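Local structure of Fc fragment of IgE receptor II (Bos taurus, 6PWS) at residues N61-W66 / S121-V127. The protein binds calcium ions and mannose-type sugars through its C-type lectin domain, and as CD23 probably serves as a low-affinity receptor for IgE. Residues are numbered along the deposited sequence; the frame is centred on the assembly and turned at random.
Sequences NWRGSW and SELHGWV
Gly-64 O is gripped from two sources. A water oxygen donates to Gly-64 O at 2.9 Å, and Gly-125 N reaches it in a weak bond. The same water oxygen accepts from His-124 N at 2.8 Å and also bonds weakly to Arg-63 O, so it bridges the turn and the corner of segment 121-127 at His-124. Parallel pairing follows at Trp-66 and Trp-126. Trp-66 N donates to Gly-125 O at 3.0 Å, from above the carbonyl plane, and Val-127 N meets Trp-66 O at 3.1 Å almost head-on. Trp-66 and Trp-126 point to the same face of the sheet. Leu-123 CD1 lies over the five-membered ring of Trp-66, 3.6 Å from its centroid. Ser-121 O meets the edge of the Trp-66 indole in plane, at CZ2. Trp-66 NE1 is bonded to Lys-28 O. At the outer end the Arg-63 guanidinium lies flat on the His-124 imidazole, planes 8° apart and centres 3.6 Å apart. A bend at chi3 (-68°) turns the arginine onto the ring. Asn-61 OD1 accepts from Arg-63 N in an Asx turn, within the type I turn from Asn-61 to Gly-64. This parallel join of strands 65-67 and 123-131 belongs to the core of the C-type lectin fold.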
ATOM      1  N   ASN A  61      -2.153  -7.369  -7.385  1.00  4.44           N
ATOM      2  CA  ASN A  61      -1.209  -8.277  -8.015  1.00  4.03           C
ATOM      3  C   ASN A  61      -1.154  -9.587  -7.227  1.00  3.95           C
ATOM      4  O   ASN A  61      -0.956  -9.576  -6.008  1.00  4.32           O
ATOM      5  CB  ASN A  61       0.161  -7.588  -8.048  1.00  4.47           C
ATOM      6  CG  ASN A  61       1.176  -8.318  -8.901  1.00  4.50           C
ATOM      7  OD1 ASN A  61       1.359  -9.531  -8.768  1.00  4.77           O
ATOM      8  ND2 ASN A  61       1.862  -7.580  -9.768  1.00  5.49           N
ATOM      9  N   TRP A  62      -1.348 -10.719  -7.913  1.00  3.91           N
ATOM     10  CA  TRP A  62      -1.432 -12.010  -7.239  1.00  4.29           C
ATOM     11  C   TRP A  62      -0.107 -12.460  -6.640  1.00  4.76           C
ATOM     12  O   TRP A  62      -0.110 -13.400  -5.829  1.00  6.15           O
ATOM     13  CB  TRP A  62      -2.015 -13.068  -8.174  1.00  4.52           C
ATOM     14  CG  TRP A  62      -3.461 -12.799  -8.518  1.00  4.87           C
ATOM     15  CD1 TRP A  62      -4.268 -11.845  -7.977  1.00  5.56           C
ATOM     16  CD2 TRP A  62      -4.257 -13.492  -9.488  1.00  4.92           C
ATOM     17  NE1 TRP A  62      -5.514 -11.896  -8.539  1.00  5.99           N
ATOM     18  CE2 TRP A  62      -5.542 -12.904  -9.470  1.00  5.35           C
ATOM     19  CE3 TRP A  62      -4.001 -14.535 -10.391  1.00  5.34           C
ATOM     20  CZ2 TRP A  62      -6.572 -13.328 -10.316  1.00  6.01           C
ATOM     21  CZ3 TRP A  62      -5.014 -14.945 -11.240  1.00  6.13           C
ATOM     22  CH2 TRP A  62      -6.284 -14.343 -11.196  1.00  6.37           C
ATOM     23  N   ARG A  63       1.012 -11.827  -7.007  1.00  4.44           N
ATOM     24  CA  ARG A  63       2.300 -12.126  -6.395  1.00  4.96           C
ATOM     25  C   ARG A  63       2.617 -11.224  -5.199  1.00  5.25           C
ATOM     26  O   ARG A  63       3.672 -11.394  -4.576  1.00  7.12           O
ATOM     27  CB  ARG A  63       3.423 -12.077  -7.434  1.00  5.67           C
ATOM     28  CG  ARG A  63       3.373 -13.229  -8.412  1.00  6.56           C
ATOM     29  CD  ARG A  63       4.603 -13.292  -9.323  1.00  7.74           C
ATOM     30  NE  ARG A  63       4.648 -12.177 -10.261  1.00  8.00           N
ATOM     31  CZ  ARG A  63       5.701 -11.867 -11.016  1.00  8.69           C
ATOM     32  NH1 ARG A  63       6.814 -12.593 -10.953  1.00  9.98           N
ATOM     33  NH2 ARG A  63       5.632 -10.834 -11.842  1.00  9.68           N
ATOM     34  N   GLY A  64       1.734 -10.295  -4.852  1.00  4.37           N
ATOM     35  CA  GLY A  64       1.922  -9.425  -3.701  1.00  4.64           C
ATOM     36  C   GLY A  64       2.352  -8.026  -4.107  1.00  4.44           C
ATOM     37  O   GLY A  64       2.954  -7.816  -5.164  1.00  5.92           O
ATOM     38  N   SER A  65       2.047  -7.045  -3.247  1.00  3.97           N
ATOM     39  CA  SER A  65       2.327  -5.657  -3.592  1.00  4.00           C
ATOM     40  C   SER A  65       2.491  -4.783  -2.348  1.00  3.77           C
ATOM     41  O   SER A  65       1.793  -4.960  -1.351  1.00  4.43           O
ATOM     42  CB  SER A  65       1.234  -5.076  -4.498  1.00  4.62           C
ATOM     43  OG  SER A  65      -0.069  -5.186  -3.941  1.00  4.82           O
ATOM     44  N   TRP A  66       3.387  -3.807  -2.432  1.00  3.62           N
ATOM     45  CA  TRP A  66       3.592  -2.902  -1.309  1.00  3.83           C
ATOM     46  C   TRP A  66       2.445  -1.900  -1.162  1.00  3.82           C
ATOM     47  O   TRP A  66       1.902  -1.394  -2.153  1.00  4.35           O
ATOM     48  CB  TRP A  66       4.877  -2.106  -1.500  1.00  4.13           C
ATOM     49  CG  TRP A  66       6.145  -2.886  -1.393  1.00  4.41           C
ATOM     50  CD1 TRP A  66       7.097  -3.012  -2.355  1.00  5.05           C
ATOM     51  CD2 TRP A  66       6.620  -3.624  -0.259  1.00  4.54           C
ATOM     52  NE1 TRP A  66       8.144  -3.778  -1.896  1.00  5.27           N
ATOM     53  CE2 TRP A  66       7.876  -4.161  -0.607  1.00  4.96           C
ATOM     54  CE3 TRP A  66       6.097  -3.897   1.012  1.00  4.42           C
ATOM     55  CZ2 TRP A  66       8.627  -4.939   0.277  1.00  5.64           C
ATOM     56  CZ3 TRP A  66       6.839  -4.680   1.887  1.00  5.10           C
ATOM     57  CH2 TRP A  66       8.094  -5.186   1.514  1.00  5.76           C
ATOM     58  N   SER A 121      12.414  -6.974   0.720  1.00  9.08           N
ATOM     59  CA  SER A 121      11.829  -7.897  -0.243  1.00  9.36           C
ATOM     60  C   SER A 121      11.553  -7.170  -1.547  1.00  8.97           C
ATOM     61  O   SER A 121      11.055  -6.044  -1.545  1.00  9.94           O
ATOM     62  CB  SER A 121      10.496  -8.446   0.268  1.00 11.77           C
ATOM     63  OG  SER A 121      10.649  -9.235   1.425  1.00 14.19           O
ATOM     64  N   GLU A 122      11.830  -7.832  -2.671  1.00  8.52           N
ATOM     65  CA  GLU A 122      11.646  -7.225  -3.991  1.00  8.75           C
ATOM     66  C   GLU A 122      10.330  -7.656  -4.643  1.00  8.75           C
ATOM     67  O   GLU A 122      10.279  -8.489  -5.555  1.00 11.10           O
ATOM     68  CB  GLU A 122      12.840  -7.540  -4.878  1.00 10.82           C
ATOM     69  CG  GLU A 122      14.073  -6.807  -4.413  1.00 14.35           C
ATOM     70  CD  GLU A 122      15.264  -6.985  -5.307  1.00 18.58           C
ATOM     71  OE1 GLU A 122      15.250  -7.900  -6.159  1.00 20.36           O
ATOM     72  OE2 GLU A 122      16.221  -6.203  -5.147  1.00 20.11           O
ATOM     73  N   LEU A 123       9.248  -7.008  -4.217  1.00  5.65           N
ATOM     74  CA  LEU A 123       7.927  -7.357  -4.714  1.00  5.41           C
ATOM     75  C   LEU A 123       7.710  -6.804  -6.117  1.00  5.41           C
ATOM     76  O   LEU A 123       8.247  -5.762  -6.493  1.00  6.72           O
ATOM     77  CB  LEU A 123       6.831  -6.829  -3.785  1.00  5.62           C
ATOM     78  CG  LEU A 123       6.882  -7.331  -2.351  1.00  6.25           C
ATOM     79  CD1 LEU A 123       5.708  -6.765  -1.557  1.00  5.91           C
ATOM     80  CD2 LEU A 123       6.885  -8.842  -2.290  1.00  8.05           C
ATOM     81  N   HIS A 124       6.859  -7.498  -6.872  1.00  5.35           N
ATOM     82  CA  HIS A 124       6.599  -7.159  -8.267  1.00  5.88           C
ATOM     83  C   HIS A 124       5.489  -6.149  -8.444  1.00  5.59           C
ATOM     84  O   HIS A 124       5.272  -5.676  -9.566  1.00  6.78           O
ATOM     85  CB  HIS A 124       6.226  -8.424  -9.045  1.00  7.60           C
ATOM     86  CG  HIS A 124       7.299  -9.443  -9.016  1.00  9.41           C
ATOM     87  ND1 HIS A 124       8.401  -9.374  -9.839  1.00 10.67           N
ATOM     88  CD2 HIS A 124       7.495 -10.504  -8.202  1.00 10.57           C
ATOM     89  CE1 HIS A 124       9.212 -10.378  -9.559  1.00 11.15           C
ATOM     90  NE2 HIS A 124       8.687 -11.075  -8.567  1.00 11.68           N
ATOM     91  N   GLY A 125       4.765  -5.833  -7.375  1.00  5.40           N
ATOM     92  CA  GLY A 125       3.717  -4.845  -7.427  1.00  5.19           C
ATOM     93  C   GLY A 125       3.844  -3.851  -6.290  1.00  4.66           C
ATOM     94  O   GLY A 125       4.454  -4.114  -5.253  1.00  4.50           O
ATOM     95  N   TRP A 126       3.216  -2.703  -6.501  1.00  4.59           N
ATOM     96  CA  TRP A 126       3.205  -1.631  -5.509  1.00  4.92           C
ATOM     97  C   TRP A 126       2.067  -0.712  -5.928  1.00  5.37           C
ATOM     98  O   TRP A 126       1.795  -0.591  -7.128  1.00  7.62           O
ATOM     99  CB  TRP A 126       4.584  -0.921  -5.404  1.00  5.83           C
ATOM    100  CG  TRP A 126       5.340  -0.831  -6.725  1.00  6.32           C
ATOM    101  CD1 TRP A 126       6.122  -1.810  -7.297  1.00  6.18           C
ATOM    102  CD2 TRP A 126       5.347   0.270  -7.645  1.00  6.49           C
ATOM    103  NE1 TRP A 126       6.583  -1.389  -8.518  1.00  6.97           N
ATOM    104  CE2 TRP A 126       6.134  -0.113  -8.745  1.00  6.73           C
ATOM    105  CE3 TRP A 126       4.771   1.550  -7.637  1.00  7.06           C
ATOM    106  CZ2 TRP A 126       6.351   0.724  -9.828  1.00  7.86           C
ATOM    107  CZ3 TRP A 126       4.989   2.379  -8.714  1.00  7.88           C
ATOM    108  CH2 TRP A 126       5.775   1.967  -9.791  1.00  8.25           C
ATOM    109  N   VAL A 127       1.356  -0.135  -4.964  1.00  4.51           N
ATOM    110  CA  VAL A 127       0.175   0.665  -5.268  1.00  4.46           C
ATOM    111  C   VAL A 127       0.364   2.054  -4.681  1.00  4.58           C
ATOM    112  O   VAL A 127       0.702   2.183  -3.502  1.00  4.72           O
ATOM    113  CB  VAL A 127      -1.114   0.017  -4.720  1.00  5.25           C
ATOM    114  CG1 VAL A 127      -2.324   0.839  -5.111  1.00  5.99           C
ATOM    115  CG2 VAL A 127      -1.245  -1.431  -5.205  1.00  6.15           C
TER
HETATM  116  O   HOH W   1       5.188  -9.463  -5.905  1.00 10.96           O